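Local coordinates for pvivax hypothetical protein (Plasmodium vivax, PDB 2B30) that is of unconfirmed function but probably works as a metal-dependent phosphatase of the haloacid dehalogenase superfamily, with calcium bound in the crystal, at residues Leu198-Thr207 and Ala216-Asp224. Numbering follows the deposited sequence.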
ATOM      1  N   LEU A 198     -14.097   0.978  17.442  1.00 51.83           N
ATOM      2  CA  LEU A 198     -13.020   0.020  17.198  1.00 52.32           C
ATOM      3  C   LEU A 198     -11.879   0.689  16.414  1.00 52.34           C
ATOM      4  O   LEU A 198     -10.701   0.558  16.769  1.00 52.09           O
ATOM      5  CB  LEU A 198     -13.561  -1.206  16.448  1.00 52.05           C
ATOM      6  CG  LEU A 198     -12.710  -2.476  16.366  1.00 49.78           C
ATOM      7  CD1 LEU A 198     -12.349  -3.016  17.744  1.00 47.35           C
ATOM      8  CD2 LEU A 198     -13.464  -3.529  15.564  1.00 50.45           C
ATOM      9  N   LYS A 199     -12.238   1.431  15.371  1.00 50.91           N
ATOM     10  CA  LYS A 199     -11.248   2.124  14.544  1.00 51.25           C
ATOM     11  C   LYS A 199     -10.464   3.224  15.268  1.00 50.35           C
ATOM     12  O   LYS A 199      -9.425   3.640  14.772  1.00 52.73           O
ATOM     13  CB  LYS A 199     -11.893   2.701  13.271  1.00 50.59           C
ATOM     14  CG  LYS A 199     -12.222   1.664  12.208  1.00 50.55           C
ATOM     15  CD  LYS A 199     -12.432   2.331  10.862  1.00 54.61           C
ATOM     16  CE  LYS A 199     -12.807   1.333   9.780  1.00 56.35           C
ATOM     17  NZ  LYS A 199     -13.063   2.012   8.481  1.00 56.46           N
ATOM     18  N   GLN A 200     -10.942   3.698  16.416  1.00 49.35           N
ATOM     19  CA  GLN A 200     -10.212   4.733  17.166  1.00 50.49           C
ATOM     20  C   GLN A 200      -9.480   4.169  18.383  1.00 46.71           C
ATOM     21  O   GLN A 200      -8.476   4.727  18.820  1.00 44.57           O
ATOM     22  CB  GLN A 200     -11.129   5.896  17.579  1.00 50.47           C
ATOM     23  CG  GLN A 200     -12.342   5.495  18.376  1.00 55.45           C
ATOM     24  CD  GLN A 200     -13.131   6.674  18.925  1.00 58.43           C
ATOM     25  OE1 GLN A 200     -14.227   6.490  19.471  1.00 66.14           O
ATOM     26  NE2 GLN A 200     -12.585   7.884  18.790  1.00 60.71           N
ATOM     27  N   LYS A 201      -9.988   3.079  18.945  1.00 45.53           N
ATOM     28  CA  LYS A 201      -9.255   2.377  19.994  1.00 45.36           C
ATOM     29  C   LYS A 201      -7.977   1.759  19.408  1.00 44.29           C
ATOM     30  O   LYS A 201      -6.924   1.774  20.056  1.00 42.17           O
ATOM     31  CB  LYS A 201     -10.123   1.296  20.642  1.00 45.81           C
ATOM     32  N   PHE A 202      -8.080   1.242  18.176  1.00 42.36           N
ATOM     33  CA  PHE A 202      -6.970   0.558  17.507  1.00 41.83           C
ATOM     34  C   PHE A 202      -6.613   1.213  16.163  1.00 40.75           C
ATOM     35  O   PHE A 202      -6.248   0.544  15.191  1.00 38.06           O
ATOM     36  CB  PHE A 202      -7.297  -0.935  17.327  1.00 42.35           C
ATOM     37  CG  PHE A 202      -7.613  -1.644  18.617  1.00 42.12           C
ATOM     38  CD1 PHE A 202      -6.595  -2.175  19.406  1.00 42.32           C
ATOM     39  CD2 PHE A 202      -8.929  -1.766  19.051  1.00 43.02           C
ATOM     40  CE1 PHE A 202      -6.889  -2.816  20.606  1.00 42.78           C
ATOM     41  CE2 PHE A 202      -9.230  -2.403  20.238  1.00 41.17           C
ATOM     42  CZ  PHE A 202      -8.209  -2.933  21.018  1.00 42.32           C
ATOM     43  N   LYS A 203      -6.706   2.534  16.122  1.00 40.05           N
ATOM     44  CA  LYS A 203      -6.153   3.285  15.005  1.00 40.07           C
ATOM     45  C   LYS A 203      -4.629   3.105  15.002  1.00 37.27           C
ATOM     46  O   LYS A 203      -4.014   3.070  16.063  1.00 36.20           O
ATOM     47  CB  LYS A 203      -6.503   4.758  15.151  1.00 41.12           C
ATOM     48  CG  LYS A 203      -6.530   5.507  13.834  1.00 42.54           C
ATOM     49  CD  LYS A 203      -6.206   6.975  14.065  1.00 42.39           C
ATOM     50  CE  LYS A 203      -5.664   7.600  12.823  1.00 43.25           C
ATOM     51  NZ  LYS A 203      -4.928   8.823  13.175  1.00 46.48           N
ATOM     52  N   ASN A 204      -4.037   2.971  13.818  1.00 34.81           N
ATOM     53  CA  ASN A 204      -2.597   2.667  13.674  1.00 35.51           C
ATOM     54  C   ASN A 204      -2.097   1.517  14.569  1.00 35.68           C
ATOM     55  O   ASN A 204      -0.962   1.540  15.019  1.00 35.06           O
ATOM     56  CB  ASN A 204      -1.718   3.907  13.937  1.00 35.83           C
ATOM     57  CG  ASN A 204      -1.954   5.026  12.948  1.00 34.23           C
ATOM     58  OD1 ASN A 204      -2.822   5.872  13.155  1.00 36.19           O
ATOM     59  ND2 ASN A 204      -1.159   5.061  11.887  1.00 29.15           N
ATOM     60  N   LYS A 205      -2.948   0.533  14.839  1.00 36.37           N
ATOM     61  CA  LYS A 205      -2.559  -0.674  15.570  1.00 36.88           C
ATOM     62  C   LYS A 205      -3.079  -1.966  14.910  1.00 35.96           C
ATOM     63  O   LYS A 205      -2.554  -3.057  15.160  1.00 35.14           O
ATOM     64  CB  LYS A 205      -3.041  -0.566  17.016  1.00 37.40           C
ATOM     65  CG  LYS A 205      -2.334   0.547  17.786  1.00 41.07           C
ATOM     66  CD  LYS A 205      -3.004   0.884  19.103  1.00 42.55           C
ATOM     67  CE  LYS A 205      -2.723  -0.158  20.171  1.00 46.32           C
ATOM     68  NZ  LYS A 205      -3.171   0.332  21.500  1.00 46.67           N
ATOM     69  N   LEU A 206      -4.100  -1.833  14.063  1.00 36.10           N
ATOM     70  CA  LEU A 206      -4.723  -2.958  13.370  1.00 36.51           C
ATOM     71  C   LEU A 206      -5.319  -2.473  12.058  1.00 35.85           C
ATOM     72  O   LEU A 206      -5.717  -1.316  11.934  1.00 38.74           O
ATOM     73  CB  LEU A 206      -5.863  -3.562  14.207  1.00 36.75           C
ATOM     74  CG  LEU A 206      -5.514  -4.389  15.450  1.00 38.32           C
ATOM     75  CD1 LEU A 206      -6.743  -4.577  16.338  1.00 36.40           C
ATOM     76  CD2 LEU A 206      -4.916  -5.734  15.054  1.00 40.50           C
ATOM     77  N   THR A 207      -5.373  -3.374  11.089  1.00 33.13           N
ATOM     78  CA  THR A 207      -6.141  -3.183   9.873  1.00 31.66           C
ATOM     79  C   THR A 207      -7.592  -3.596  10.147  1.00 33.48           C
ATOM     80  O   THR A 207      -7.859  -4.749  10.502  1.00 32.15           O
ATOM     81  CB  THR A 207      -5.557  -4.072   8.773  1.00 30.51           C
ATOM     82  OG1 THR A 207      -4.196  -3.696   8.552  1.00 30.36           O
ATOM     83  CG2 THR A 207      -6.350  -3.973   7.480  1.00 28.42           C
ATOM     84  N   ALA A 216     -16.963  -6.467  10.745  1.00 42.95           N
ATOM     85  CA  ALA A 216     -15.564  -6.016  10.863  1.00 42.14           C
ATOM     86  C   ALA A 216     -14.587  -7.172  10.664  1.00 40.18           C
ATOM     87  O   ALA A 216     -14.650  -8.151  11.382  1.00 38.12           O
ATOM     88  CB  ALA A 216     -15.317  -5.353  12.216  1.00 41.14           C
ATOM     89  N   GLU A 217     -13.702  -7.050   9.678  1.00 39.59           N
ATOM     90  CA  GLU A 217     -12.594  -7.982   9.500  1.00 38.86           C
ATOM     91  C   GLU A 217     -11.337  -7.327  10.053  1.00 35.67           C
ATOM     92  O   GLU A 217     -10.901  -6.298   9.539  1.00 35.34           O
ATOM     93  CB  GLU A 217     -12.401  -8.325   8.022  1.00 38.34           C
ATOM     94  CG  GLU A 217     -13.329  -9.415   7.512  1.00 40.91           C
ATOM     95  CD  GLU A 217     -13.013  -9.843   6.074  1.00 46.02           C
ATOM     96  OE1 GLU A 217     -12.664  -8.979   5.223  1.00 50.32           O
ATOM     97  OE2 GLU A 217     -13.121 -11.061   5.793  1.00 55.14           O
ATOM     98  N   VAL A 218     -10.769  -7.924  11.097  1.00 34.12           N
ATOM     99  CA  VAL A 218      -9.601  -7.371  11.804  1.00 31.65           C
ATOM    100  C   VAL A 218      -8.336  -8.177  11.509  1.00 30.38           C
ATOM    101  O   VAL A 218      -8.260  -9.342  11.856  1.00 28.90           O
ATOM    102  CB  VAL A 218      -9.840  -7.393  13.316  1.00 30.00           C
ATOM    103  CG1 VAL A 218      -8.658  -6.809  14.066  1.00 32.25           C
ATOM    104  CG2 VAL A 218     -11.104  -6.634  13.642  1.00 35.03           C
ATOM    105  N   THR A 219      -7.348  -7.548  10.876  1.00 32.18           N
ATOM    106  CA  THR A 219      -6.055  -8.193  10.579  1.00 32.93           C
ATOM    107  C   THR A 219      -4.893  -7.341  11.066  1.00 33.47           C
ATOM    108  O   THR A 219      -5.087  -6.208  11.512  1.00 34.68           O
ATOM    109  CB  THR A 219      -5.883  -8.454   9.071  1.00 34.00           C
ATOM    110  OG1 THR A 219      -6.286  -7.296   8.324  1.00 37.08           O
ATOM    111  CG2 THR A 219      -6.720  -9.644   8.636  1.00 34.85           C
ATOM    112  N   LYS A 220      -3.686  -7.898  10.994  1.00 34.21           N
ATOM    113  CA  LYS A 220      -2.458  -7.189  11.375  1.00 33.37           C
ATOM    114  C   LYS A 220      -2.291  -5.880  10.587  1.00 32.22           C
ATOM    115  O   LYS A 220      -2.702  -5.790   9.429  1.00 32.89           O
ATOM    116  CB  LYS A 220      -1.247  -8.098  11.139  1.00 33.95           C
ATOM    117  CG  LYS A 220       0.088  -7.592  11.715  1.00 34.25           C
ATOM    118  CD  LYS A 220       1.228  -8.528  11.330  1.00 33.65           C
ATOM    119  CE  LYS A 220       2.453  -8.353  12.215  1.00 36.93           C
ATOM    120  NZ  LYS A 220       3.428  -9.454  11.969  1.00 36.65           N
ATOM    121  N   LEU A 221      -1.689  -4.877  11.224  1.00 30.72           N
ATOM    122  CA  LEU A 221      -1.474  -3.566  10.604  1.00 30.76           C
ATOM    123  C   LEU A 221      -0.457  -3.659   9.486  1.00 31.51           C
ATOM    124  O   LEU A 221       0.489  -4.431   9.570  1.00 34.17           O
ATOM    125  CB  LEU A 221      -0.969  -2.563  11.644  1.00 30.15           C
ATOM    126  CG  LEU A 221      -0.795  -1.108  11.185  1.00 31.76           C
ATOM    127  CD1 LEU A 221      -2.134  -0.450  10.945  1.00 30.75           C
ATOM    128  CD2 LEU A 221       0.004  -0.304  12.195  1.00 31.82           C
ATOM    129  N   GLY A 222      -0.643  -2.854   8.446  1.00 33.28           N
ATOM    130  CA  GLY A 222       0.316  -2.782   7.344  1.00 33.58           C
ATOM    131  C   GLY A 222       0.168  -3.848   6.272  1.00 34.43           C
ATOM    132  O   GLY A 222       0.995  -3.920   5.351  1.00 34.64           O
ATOM    133  N   HIS A 223      -0.885  -4.663   6.375  1.00 34.16           N
ATOM    134  CA  HIS A 223      -1.155  -5.722   5.394  1.00 34.82           C
ATOM    135  C   HIS A 223      -2.502  -5.544   4.714  1.00 34.67           C
ATOM    136  O   HIS A 223      -3.493  -5.182   5.341  1.00 34.10           O
ATOM    137  CB  HIS A 223      -1.111  -7.109   6.057  1.00 36.18           C
ATOM    138  CG  HIS A 223       0.242  -7.482   6.570  1.00 34.10           C
ATOM    139  ND1 HIS A 223       1.248  -7.930   5.745  1.00 34.07           N
ATOM    140  CD2 HIS A 223       0.766  -7.434   7.816  1.00 32.46           C
ATOM    141  CE1 HIS A 223       2.335  -8.150   6.463  1.00 34.28           C
ATOM    142  NE2 HIS A 223       2.069  -7.860   7.723  1.00 33.82           N
ATOM    143  N   ASP A 224      -2.524  -5.799   3.415  1.00 35.57           N
ATOM    144  CA  ASP A 224      -3.775  -5.953   2.686  1.00 37.44           C
ATOM    145  C   ASP A 224      -3.545  -6.924   1.515  1.00 35.84           C
ATOM    146  O   ASP A 224      -2.482  -7.549   1.425  1.00 34.23           O
ATOM    147  CB  ASP A 224      -4.295  -4.600   2.216  1.00 37.82           C
ATOM    148  CG  ASP A 224      -3.467  -4.029   1.111  1.00 43.81           C
ATOM    149  OD1 ASP A 224      -2.281  -3.723   1.373  1.00 48.51           O
ATOM    150  OD2 ASP A 224      -3.991  -3.906  -0.022  1.00 46.05           O
TER
HETATM  151  O   HOH W   1      -1.599  -5.283  13.935  1.00 34.12           O
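T207 and T219 face each other as a hydrogen-bonded antiparallel pair: T207 N donates to T219 O at 2.9 Å, and T219 N returns a bond to T207 O. T207 O also receives a CA-H...O contact from V218. Two residues further along, past L206 and K220, a water bridges the two segments, giving a hydrogen to K205 O and accepting one from L221 N, each at 2.7 Å.

T207 adds a side-chain bond. With OG1 anti to its own carbonyl carbon (chi1 -60°), the hydroxyl donates to K220 O at 2.7 Å, approaching from above the carbonyl plane rather than along a lone pair. K220 opens the type II turn that ends at H223, so this bond ties the hairpin's edge strand to the turn. The hairpin, strands 206-210 and 216-220, forms one edge of the six-stranded sheet of the cap domain, with 206-210 outermost, as in subfamily IIB HAD enzymes. E217 forms a salt bridge with K181; its side chain is about 8 Å from the bound calcium ion.

Apolar contacts fill the face toward helix 191-201. L206 CD1 lies 3.7 Å from V218 CG1, and L198 CD2 reaches A216 CB and V218 CG2 more loosely. L206 also packs on L123 of helix 117-129. At the far end L221 spreads its two methyls along the backbone, CD2 3.5 Å from N204 O and CD1 3.8 Å from L206 O; F259 of the second subunit packs against L221 too.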